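Local coordinates for protein botulinum neurotoxin type G (Clostridium botulinum, PDB 3MPP) that binds to the surface of host nerve cells as the receptor-binding part of a neurotoxin whose heavy chain delivers the protease light chain into the cytosol, at residues F346-K354 with C363-T371; I252-T263 with Y393-Q401. The protein carries 4 engineered substitutions. All coordinates share one frame; numbering follows the deposited sequence.

Contact 1: F346-K354 with C363-T371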
loop_
_atom_site.group_PDB
_atom_site.type_symbol
_atom_site.label_atom_id
_atom_site.label_comp_id
_atom_site.label_asym_id
_atom_site.label_seq_id
_atom_site.Cartn_x
_atom_site.Cartn_y
_atom_site.Cartn_z
ATOM N N PHE A 346 -7.291 -31.194 15.518
ATOM C CA PHE A 346 -7.177 -29.853 14.956
ATOM C C PHE A 346 -5.703 -29.475 14.890
ATOM O O PHE A 346 -4.887 -30.022 15.633
ATOM C CB PHE A 346 -7.936 -28.841 15.810
ATOM C CG PHE A 346 -9.373 -29.218 16.078
ATOM C CD1 PHE A 346 -10.312 -29.208 15.056
ATOM C CD2 PHE A 346 -9.784 -29.560 17.353
ATOM C CE1 PHE A 346 -11.642 -29.552 15.308
ATOM C CE2 PHE A 346 -11.107 -29.900 17.611
ATOM C CZ PHE A 346 -12.034 -29.890 16.583
ATOM N N TYR A 347 -5.365 -28.534 14.015
ATOM C CA TYR A 347 -3.983 -28.118 13.853
ATOM C C TYR A 347 -3.917 -26.617 13.592
ATOM O O TYR A 347 -4.700 -26.083 12.793
ATOM C CB TYR A 347 -3.372 -28.887 12.685
ATOM C CG TYR A 347 -1.865 -28.763 12.547
ATOM C CD1 TYR A 347 -1.032 -28.976 13.633
ATOM C CD2 TYR A 347 -1.277 -28.474 11.312
ATOM C CE1 TYR A 347 0.349 -28.891 13.514
ATOM C CE2 TYR A 347 0.110 -28.392 11.183
ATOM C CZ TYR A 347 0.911 -28.598 12.289
ATOM O OH TYR A 347 2.280 -28.512 12.187
ATOM N N ASP A 348 -2.974 -25.933 14.240
ATOM C CA ASP A 348 -2.947 -24.472 14.175
ATOM C C ASP A 348 -1.715 -23.880 13.502
ATOM O O ASP A 348 -1.630 -22.670 13.311
ATOM C CB ASP A 348 -3.124 -23.855 15.564
ATOM C CG ASP A 348 -2.027 -24.288 16.548
ATOM O OD1 ASP A 348 -1.227 -25.189 16.229
ATOM O OD2 ASP A 348 -1.979 -23.725 17.649
ATOM N N VAL A 349 -0.779 -24.731 13.117
ATOM C CA VAL A 349 0.449 -24.254 12.481
ATOM C C VAL A 349 0.242 -23.946 10.979
ATOM O O VAL A 349 -0.032 -24.839 10.158
ATOM C CB VAL A 349 1.592 -25.255 12.676
ATOM C CG1 VAL A 349 2.852 -24.742 11.997
ATOM C CG2 VAL A 349 1.819 -25.504 14.186
ATOM N N LEU A 350 0.354 -22.665 10.644
ATOM C CA LEU A 350 0.101 -22.183 9.296
ATOM C C LEU A 350 1.364 -21.584 8.688
ATOM O O LEU A 350 2.354 -21.349 9.380
ATOM C CB LEU A 350 -0.964 -21.084 9.328
ATOM C CG LEU A 350 -2.221 -21.392 10.131
ATOM C CD1 LEU A 350 -3.149 -20.161 10.170
ATOM C CD2 LEU A 350 -2.907 -22.618 9.537
ATOM N N GLN A 351 1.303 -21.315 7.387
ATOM C CA GLN A 351 2.404 -20.671 6.682
ATOM C C GLN A 351 1.851 -19.589 5.768
ATOM O O GLN A 351 0.923 -19.835 4.989
ATOM C CB GLN A 351 3.190 -21.691 5.860
ATOM C CG GLN A 351 3.749 -22.844 6.665
ATOM C CD GLN A 351 4.203 -23.995 5.783
ATOM O OE1 GLN A 351 4.973 -23.804 4.845
ATOM N NE2 GLN A 351 3.726 -25.200 6.085
ATOM N N ILE A 352 2.405 -18.383 5.877
ATOM C CA ILE A 352 1.998 -17.279 5.017
ATOM C C ILE A 352 2.909 -17.255 3.797
ATOM O O ILE A 352 4.131 -17.373 3.908
ATOM C CB ILE A 352 2.022 -15.920 5.745
ATOM C CG1 ILE A 352 1.178 -15.974 7.015
ATOM C CG2 ILE A 352 1.455 -14.826 4.864
ATOM C CD1 ILE A 352 0.843 -14.594 7.561
ATOM N N LYS A 353 2.304 -17.111 2.626
ATOM C CA LYS A 353 3.037 -17.273 1.386
ATOM C C LYS A 353 2.708 -16.133 0.420
ATOM O O LYS A 353 1.747 -15.391 0.613
ATOM C CB LYS A 353 2.665 -18.607 0.732
ATOM C CG LYS A 353 2.761 -19.827 1.619
ATOM C CD LYS A 353 4.192 -20.298 1.821
ATOM C CE LYS A 353 4.783 -20.857 0.555
ATOM N NZ LYS A 353 5.913 -21.775 0.897
ATOM N N LYS A 354 3.515 -16.009 -0.623
ATOM C CA LYS A 354 3.195 -15.122 -1.737
ATOM C C LYS A 354 3.545 -15.843 -3.038
ATOM O O LYS A 354 4.639 -15.676 -3.585
ATOM C CB LYS A 354 3.974 -13.807 -1.635
ATOM C CG LYS A 354 3.226 -12.647 -2.233
ATOM C CD LYS A 354 4.152 -11.490 -2.572
ATOM C CE LYS A 354 4.773 -10.882 -1.343
ATOM N NZ LYS A 354 5.424 -9.590 -1.696
ATOM N N CYS A 363 -1.498 -11.978 0.009
ATOM C CA CYS A 363 -0.746 -13.148 0.432
ATOM C C CYS A 363 -1.723 -14.305 0.563
ATOM O O CYS A 363 -2.936 -14.101 0.531
ATOM C CB CYS A 363 -0.030 -12.886 1.766
ATOM S SG CYS A 363 -1.169 -12.614 3.141
ATOM N N GLN A 364 -1.190 -15.517 0.672
ATOM C CA GLN A 364 -2.008 -16.722 0.804
ATOM C C GLN A 364 -1.662 -17.392 2.124
ATOM O O GLN A 364 -0.567 -17.191 2.651
ATOM C CB GLN A 364 -1.717 -17.704 -0.341
ATOM C CG GLN A 364 -2.030 -17.161 -1.749
ATOM C CD GLN A 364 -0.964 -16.211 -2.283
ATOM O OE1 GLN A 364 0.244 -16.440 -2.121
ATOM N NE2 GLN A 364 -1.410 -15.142 -2.936
ATOM N N ILE A 365 -2.584 -18.188 2.659
ATOM C CA ILE A 365 -2.323 -18.879 3.925
ATOM C C ILE A 365 -2.474 -20.377 3.711
ATOM O O ILE A 365 -3.546 -20.843 3.345
ATOM C CB ILE A 365 -3.271 -18.402 5.048
ATOM C CG1 ILE A 365 -3.210 -16.881 5.172
ATOM C CG2 ILE A 365 -2.914 -19.088 6.385
ATOM C CD1 ILE A 365 -4.484 -16.224 5.664
ATOM N N LEU A 366 -1.382 -21.105 3.938
ATOM C CA LEU A 366 -1.282 -22.527 3.688
ATOM C C LEU A 366 -1.262 -23.298 5.012
ATOM O O LEU A 366 -0.778 -22.800 6.021
ATOM C CB LEU A 366 0.017 -22.802 2.905
ATOM C CG LEU A 366 0.548 -24.233 2.781
ATOM C CD1 LEU A 366 -0.366 -25.096 1.937
ATOM C CD2 LEU A 366 1.976 -24.266 2.213
ATOM N N CYS A 367 -1.813 -24.506 5.007
ATOM C CA CYS A 367 -1.612 -25.432 6.113
ATOM C C CYS A 367 -1.179 -26.790 5.583
ATOM O O CYS A 367 -1.851 -27.374 4.721
ATOM C CB CYS A 367 -2.873 -25.585 6.963
ATOM S SG CYS A 367 -2.628 -26.572 8.470
ATOM N N GLU A 368 -0.051 -27.279 6.091
ATOM C CA GLU A 368 0.507 -28.571 5.698
ATOM C C GLU A 368 0.999 -29.304 6.946
ATOM O O GLU A 368 1.495 -28.675 7.871
ATOM C CB GLU A 368 1.698 -28.379 4.761
ATOM C CG GLU A 368 1.364 -27.989 3.339
ATOM C CD GLU A 368 2.592 -28.029 2.435
ATOM O OE1 GLU A 368 3.723 -27.910 2.959
ATOM O OE2 GLU A 368 2.429 -28.176 1.204
ATOM N N LYS A 369 0.870 -30.627 6.971
ATOM C CA LYS A 369 1.381 -31.410 8.107
ATOM C C LYS A 369 1.629 -32.881 7.770
ATOM O O LYS A 369 0.799 -33.742 8.066
ATOM C CB LYS A 369 0.432 -31.319 9.305
ATOM C CG LYS A 369 0.950 -31.970 10.602
ATOM C CD LYS A 369 -0.183 -32.117 11.624
ATOM C CE LYS A 369 0.327 -32.437 13.023
ATOM N NZ LYS A 369 1.040 -33.743 13.085
ATOM N N ASP A 370 2.752 -33.167 7.124
ATOM C CA ASP A 370 3.602 -32.150 6.528
ATOM C C ASP A 370 3.852 -32.637 5.111
ATOM O O ASP A 370 4.137 -31.859 4.200
ATOM C CB ASP A 370 4.913 -31.997 7.302
ATOM C CG ASP A 370 5.578 -30.653 7.059
ATOM O OD1 ASP A 370 5.150 -29.935 6.130
ATOM O OD2 ASP A 370 6.527 -30.313 7.796
ATOM N N THR A 371 3.732 -33.950 4.945
ATOM C CA THR A 371 3.628 -34.561 3.631
ATOM C C THR A 371 2.164 -34.459 3.205
ATOM O O THR A 371 1.798 -34.787 2.076
ATOM C CB THR A 371 4.060 -36.041 3.667
ATOM O OG1 THR A 371 4.166 -36.547 2.331
ATOM C CG2 THR A 371 3.052 -36.876 4.447
HETATM O O HOH W 1 3.317 -27.435 9.163
HETATM O O HOH W 2 1.646 -25.545 8.002
#
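Leu366 N gives its hydrogen to Gln351 O over 2.8 Å, almost straight at 178°. Gln351 N returns a bond to Leu366 O, and Lys353 and Gln364 form the next reciprocal pair, two residues along. These four bonds define an antiparallel beta hairpin in the beta-trefoil subdomain, with Ile352 and Ile365 as the non-hydrogen-bonded pair between them. Leu350 CD1 packs on Ile365 CG2 at 3.9 Å, on the face that Phe377 of strand 373-382 covers. On the other face Gln351 and Leu366 lie side by side.

On the Val349 side of Leu350 the strands part, and a water replaces the direct bonds. It donates to Val349 O, at 2.8 Å, and accepts from Glu368 N. A further bond to it from Gln351 NE2 is doubtful, since it rests on one of two conformers of that side chain. The carboxylate of Glu368 turns elsewhere, to Thr373.

At the open end, the Tyr347 ring lies between Val349 N and the side chain of Lys369. Its CG is anti to the backbone N (chi1 -169°), which carries the ring over toward Lys369. Val349 N sits over one face; Lys369 CD covers the opposite one, 3.5 Å from the Tyr347 ring centroid and 2° off the normal, a CH-pi contact. The ammonium lies farther off, at most weakly attracted. Cys367 SG approaches the ring edge, 3.7 Å from Tyr347 CD2.

Contact 2: I252-T263 with Y393-Q401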
loop_
_atom_site.group_PDB
_atom_site.type_symbol
_atom_site.label_atom_id
_atom_site.label_comp_id
_atom_site.label_asym_id
_atom_site.label_seq_id
_atom_site.Cartn_x
_atom_site.Cartn_y
_atom_site.Cartn_z
ATOM N N ILE A 252 -15.146 -11.042 7.324
ATOM C CA ILE A 252 -15.349 -12.274 8.087
ATOM C C ILE A 252 -15.734 -11.988 9.545
ATOM O O ILE A 252 -15.012 -11.321 10.281
ATOM C CB ILE A 252 -14.104 -13.200 8.074
ATOM C CG1 ILE A 252 -13.507 -13.310 6.650
ATOM C CG2 ILE A 252 -14.490 -14.569 8.640
ATOM C CD1 ILE A 252 -14.476 -13.909 5.626
ATOM N N LYS A 253 -16.867 -12.547 9.941
ATOM C CA LYS A 253 -17.500 -12.307 11.226
ATOM C C LYS A 253 -17.604 -13.643 11.985
ATOM O O LYS A 253 -17.916 -14.669 11.399
ATOM C CB LYS A 253 -18.895 -11.740 10.952
ATOM C CG LYS A 253 -19.720 -11.347 12.142
ATOM C CD LYS A 253 -21.123 -10.944 11.685
ATOM C CE LYS A 253 -21.928 -10.286 12.809
ATOM N NZ LYS A 253 -22.631 -11.279 13.665
ATOM N N TYR A 254 -17.330 -13.625 13.284
ATOM C CA TYR A 254 -17.506 -14.802 14.127
ATOM C C TYR A 254 -18.979 -15.195 14.206
ATOM O O TYR A 254 -19.846 -14.376 14.498
ATOM C CB TYR A 254 -16.945 -14.537 15.522
ATOM C CG TYR A 254 -17.023 -15.715 16.478
ATOM C CD1 TYR A 254 -16.324 -16.890 16.225
ATOM C CD2 TYR A 254 -17.775 -15.637 17.646
ATOM C CE1 TYR A 254 -16.384 -17.964 17.097
ATOM C CE2 TYR A 254 -17.845 -16.703 18.525
ATOM C CZ TYR A 254 -17.147 -17.860 18.250
ATOM O OH TYR A 254 -17.212 -18.910 19.121
ATOM N N PHE A 255 -19.247 -16.461 13.934
ATOM C CA PHE A 255 -20.598 -16.995 14.000
ATOM C C PHE A 255 -20.612 -17.865 15.239
ATOM O O PHE A 255 -20.113 -18.990 15.209
ATOM C CB PHE A 255 -20.876 -17.822 12.741
ATOM C CG PHE A 255 -22.229 -18.486 12.718
ATOM C CD1 PHE A 255 -22.389 -19.726 12.121
ATOM C CD2 PHE A 255 -23.334 -17.875 13.280
ATOM C CE1 PHE A 255 -23.632 -20.343 12.083
ATOM C CE2 PHE A 255 -24.585 -18.488 13.251
ATOM C CZ PHE A 255 -24.731 -19.721 12.654
ATOM N N SER A 256 -21.153 -17.311 16.329
ATOM C CA SER A 256 -21.158 -17.929 17.660
ATOM C C SER A 256 -21.704 -19.341 17.703
ATOM O O SER A 256 -21.170 -20.198 18.405
ATOM C CB SER A 256 -21.982 -17.074 18.631
ATOM O OG SER A 256 -21.280 -15.915 19.008
ATOM N N LYS A 257 -22.789 -19.583 16.979
ATOM C CA LYS A 257 -23.454 -20.882 17.038
ATOM C C LYS A 257 -22.615 -22.020 16.457
ATOM O O LYS A 257 -22.900 -23.195 16.692
ATOM C CB LYS A 257 -24.807 -20.829 16.318
ATOM C CG LYS A 257 -25.995 -20.537 17.222
ATOM C CD LYS A 257 -26.100 -19.065 17.568
ATOM C CE LYS A 257 -27.538 -18.699 17.922
ATOM N NZ LYS A 257 -28.038 -19.448 19.112
ATOM N N ALA A 258 -21.567 -21.679 15.711
ATOM C CA ALA A 258 -20.861 -22.694 14.932
ATOM C C ALA A 258 -19.338 -22.748 15.120
ATOM O O ALA A 258 -18.676 -23.638 14.577
ATOM C CB ALA A 258 -21.197 -22.530 13.445
ATOM N N SER A 259 -18.791 -21.801 15.866
ATOM C CA SER A 259 -17.336 -21.701 16.022
ATOM C C SER A 259 -16.670 -21.465 14.662
ATOM O O SER A 259 -15.640 -22.071 14.373
ATOM C CB SER A 259 -16.770 -22.988 16.643
ATOM O OG SER A 259 -17.264 -23.233 17.964
ATOM N N MET A 260 -17.276 -20.624 13.819
ATOM C CA MET A 260 -16.752 -20.378 12.472
ATOM C C MET A 260 -16.748 -18.906 12.103
ATOM O O MET A 260 -17.323 -18.079 12.812
ATOM C CB MET A 260 -17.581 -21.127 11.424
ATOM C CG MET A 260 -17.546 -22.636 11.572
ATOM S SD MET A 260 -18.764 -23.447 10.521
ATOM C CE MET A 260 -18.517 -25.142 11.039
ATOM N N GLY A 261 -16.109 -18.598 10.974
ATOM C CA GLY A 261 -16.205 -17.280 10.369
ATOM C C GLY A 261 -17.172 -17.330 9.208
ATOM O O GLY A 261 -17.021 -18.161 8.309
ATOM N N GLU A 262 -18.184 -16.460 9.230
ATOM C CA GLU A 262 -19.121 -16.352 8.120
ATOM C C GLU A 262 -18.891 -14.986 7.482
ATOM O O GLU A 262 -18.337 -14.096 8.123
ATOM C CB GLU A 262 -20.565 -16.447 8.633
ATOM C CG GLU A 262 -20.823 -15.504 9.820
ATOM C CD GLU A 262 -22.257 -15.536 10.347
ATOM O OE1 GLU A 262 -23.037 -16.444 9.963
ATOM O OE2 GLU A 262 -22.597 -14.642 11.154
ATOM N N THR A 263 -19.293 -14.809 6.228
ATOM C CA THR A 263 -19.174 -13.485 5.626
ATOM C C THR A 263 -20.320 -12.587 6.088
ATOM O O THR A 263 -21.377 -13.071 6.475
ATOM C CB THR A 263 -19.131 -13.537 4.086
ATOM O OG1 THR A 263 -20.357 -14.079 3.585
ATOM C CG2 THR A 263 -17.942 -14.400 3.603
ATOM N N TYR A 393 -27.710 -22.467 2.386
ATOM C CA TYR A 393 -26.251 -22.431 2.297
ATOM C C TYR A 393 -25.656 -21.045 2.582
ATOM O O TYR A 393 -26.320 -20.013 2.405
ATOM C CB TYR A 393 -25.786 -22.925 0.926
ATOM C CG TYR A 393 -25.849 -21.877 -0.157
ATOM C CD1 TYR A 393 -24.803 -20.984 -0.343
ATOM C CD2 TYR A 393 -26.951 -21.784 -0.999
ATOM C CE1 TYR A 393 -24.852 -20.021 -1.330
ATOM C CE2 TYR A 393 -27.009 -20.822 -1.996
ATOM C CZ TYR A 393 -25.954 -19.944 -2.157
ATOM O OH TYR A 393 -25.994 -18.983 -3.142
ATOM N N ASP A 394 -24.395 -21.027 3.010
ATOM C CA ASP A 394 -23.717 -19.769 3.330
ATOM C C ASP A 394 -22.233 -19.847 2.992
ATOM O O ASP A 394 -21.699 -20.931 2.741
ATOM C CB ASP A 394 -23.871 -19.432 4.812
ATOM C CG ASP A 394 -25.302 -19.114 5.192
ATOM O OD1 ASP A 394 -26.083 -20.064 5.422
ATOM O OD2 ASP A 394 -25.643 -17.917 5.269
ATOM N N ASN A 395 -21.581 -18.691 2.977
ATOM C CA ASN A 395 -20.167 -18.613 2.642
ATOM C C ASN A 395 -19.348 -18.537 3.926
ATOM O O ASN A 395 -19.630 -17.712 4.785
ATOM C CB ASN A 395 -19.903 -17.398 1.735
ATOM C CG ASN A 395 -20.547 -17.555 0.371
ATOM O OD1 ASN A 395 -20.712 -18.679 -0.105
ATOM N ND2 ASN A 395 -20.915 -16.447 -0.261
ATOM N N TYR A 396 -18.350 -19.409 4.052
ATOM C CA TYR A 396 -17.581 -19.526 5.290
ATOM C C TYR A 396 -16.085 -19.394 5.047
ATOM O O TYR A 396 -15.585 -19.814 4.002
ATOM C CB TYR A 396 -17.835 -20.881 5.958
ATOM C CG TYR A 396 -19.210 -21.012 6.554
ATOM C CD1 TYR A 396 -19.465 -20.595 7.854
ATOM C CD2 TYR A 396 -20.258 -21.546 5.817
ATOM C CE1 TYR A 396 -20.726 -20.713 8.411
ATOM C CE2 TYR A 396 -21.525 -21.675 6.368
ATOM C CZ TYR A 396 -21.749 -21.250 7.663
ATOM O OH TYR A 396 -23.002 -21.365 8.215
ATOM N N PHE A 397 -15.401 -18.791 6.020
ATOM C CA PHE A 397 -13.942 -18.815 6.148
ATOM C C PHE A 397 -13.545 -20.290 6.190
ATOM O O PHE A 397 -13.953 -21.012 7.093
ATOM C CB PHE A 397 -13.598 -18.121 7.477
ATOM C CG PHE A 397 -12.123 -17.788 7.681
ATOM C CD1 PHE A 397 -11.280 -17.495 6.613
ATOM C CD2 PHE A 397 -11.610 -17.705 8.983
ATOM C CE1 PHE A 397 -9.929 -17.161 6.836
ATOM C CE2 PHE A 397 -10.274 -17.370 9.215
ATOM C CZ PHE A 397 -9.437 -17.088 8.141
ATOM N N CYS A 398 -12.774 -20.754 5.204
ATOM C CA CYS A 398 -12.497 -22.179 5.097
ATOM C C CYS A 398 -11.069 -22.418 4.634
ATOM O O CYS A 398 -10.349 -21.480 4.307
ATOM C CB CYS A 398 -13.462 -22.837 4.089
ATOM S SG CYS A 398 -13.118 -22.376 2.372
ATOM N N ILE A 399 -10.671 -23.685 4.622
ATOM C CA ILE A 399 -9.452 -24.107 3.940
ATOM C C ILE A 399 -9.877 -25.064 2.831
ATOM O O ILE A 399 -10.772 -25.893 3.048
ATOM C CB ILE A 399 -8.440 -24.759 4.923
ATOM C CG1 ILE A 399 -7.133 -25.125 4.201
ATOM C CG2 ILE A 399 -9.045 -25.972 5.619
ATOM C CD1 ILE A 399 -5.952 -25.420 5.146
ATOM N N SER A 400 -9.282 -24.934 1.638
ATOM C CA SER A 400 -9.685 -25.772 0.508
ATOM C C SER A 400 -8.525 -26.199 -0.396
ATOM O O SER A 400 -7.629 -25.410 -0.685
ATOM C CB SER A 400 -10.748 -25.045 -0.321
ATOM O OG SER A 400 -11.163 -25.840 -1.407
ATOM N N GLN A 401 -8.542 -27.463 -0.814
ATOM C CA GLN A 401 -7.620 -27.968 -1.823
ATOM C C GLN A 401 -7.918 -27.402 -3.218
ATOM O O GLN A 401 -7.103 -27.534 -4.124
ATOM C CB GLN A 401 -7.717 -29.498 -1.902
ATOM C CG GLN A 401 -7.652 -30.208 -0.573
ATOM C CD GLN A 401 -6.235 -30.495 -0.120
ATOM O OE1 GLN A 401 -5.952 -31.564 0.424
ATOM N NE2 GLN A 401 -5.335 -29.543 -0.338
HETATM O O HOH W 3 -14.879 -20.784 9.669
HETATM O O HOH W 4 -20.589 -13.717 0.704
#
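Tyr396 reaches across to the hairpin 252-263. Tyr396 CB lies 3.7 Å from Gly261 O, and CD1 is nearer still. Tyr396 CD1 and CE1 each lie 4.0 Å from Met260 SD, an oblique Met-aromatic contact with the sulfur 35° off the ring normal. Farther out, CE1 meets Phe255 CD1 near the tyrosine ring plane, and Tyr396 OH ends beside Phe255 CE1 at 4.1 Å. Chi1 of -71°, with CG beside the backbone N, lets the ring run out over the hairpin.

At its base the backbones join through a single bridge, Glu262 with Tyr396. Phe397 N donates to Gly261 O over 2.9 Å, well out of the carbonyl plane, and Thr263 N to Asn395 O over a longer 3.3 Å. A water joins Gly261 N to Phe397 O. Ile252 CG2 packs against Phe397 CB at 3.8 Å. The hairpin turns through a G1 beta bulge in which Ser259 and Met260 share Phe255 as their partner on the other strand.

Strand 394-400, which leads into the probable ganglioside-binding motif starting at Ser400, lies between strands 332-339 and 373-382 of the trefoil sheet; residues 260-263 run at 133° to it, and Gln334 touches Met260 and Tyr396.

How the contacts relate
From the N terminus, the chain first passes through the N-terminal receptor-binding subdomain, then enters the C-terminal one and forms the hairpin 252-263. It runs on through strands 275-277, 285-289, 307-312, 320-325 and 332-339 before reaching 346-354. After eight intervening residues, 363-371 returns and contact 1 closes a short loop. Strand 373-382 follows, and 393-401 closes contact 2 across 129 residues, so contact 1 is nested inside the larger loop. Both reach the same sheet: contact 1 pairs two of its strands, while contact 2 ties to it the separate three-stranded sheet that holds 252-263. Their centres lie 18 Å apart, yet they touch where Cys367 CB packs against Ile399 CD1 at 3.6 Å.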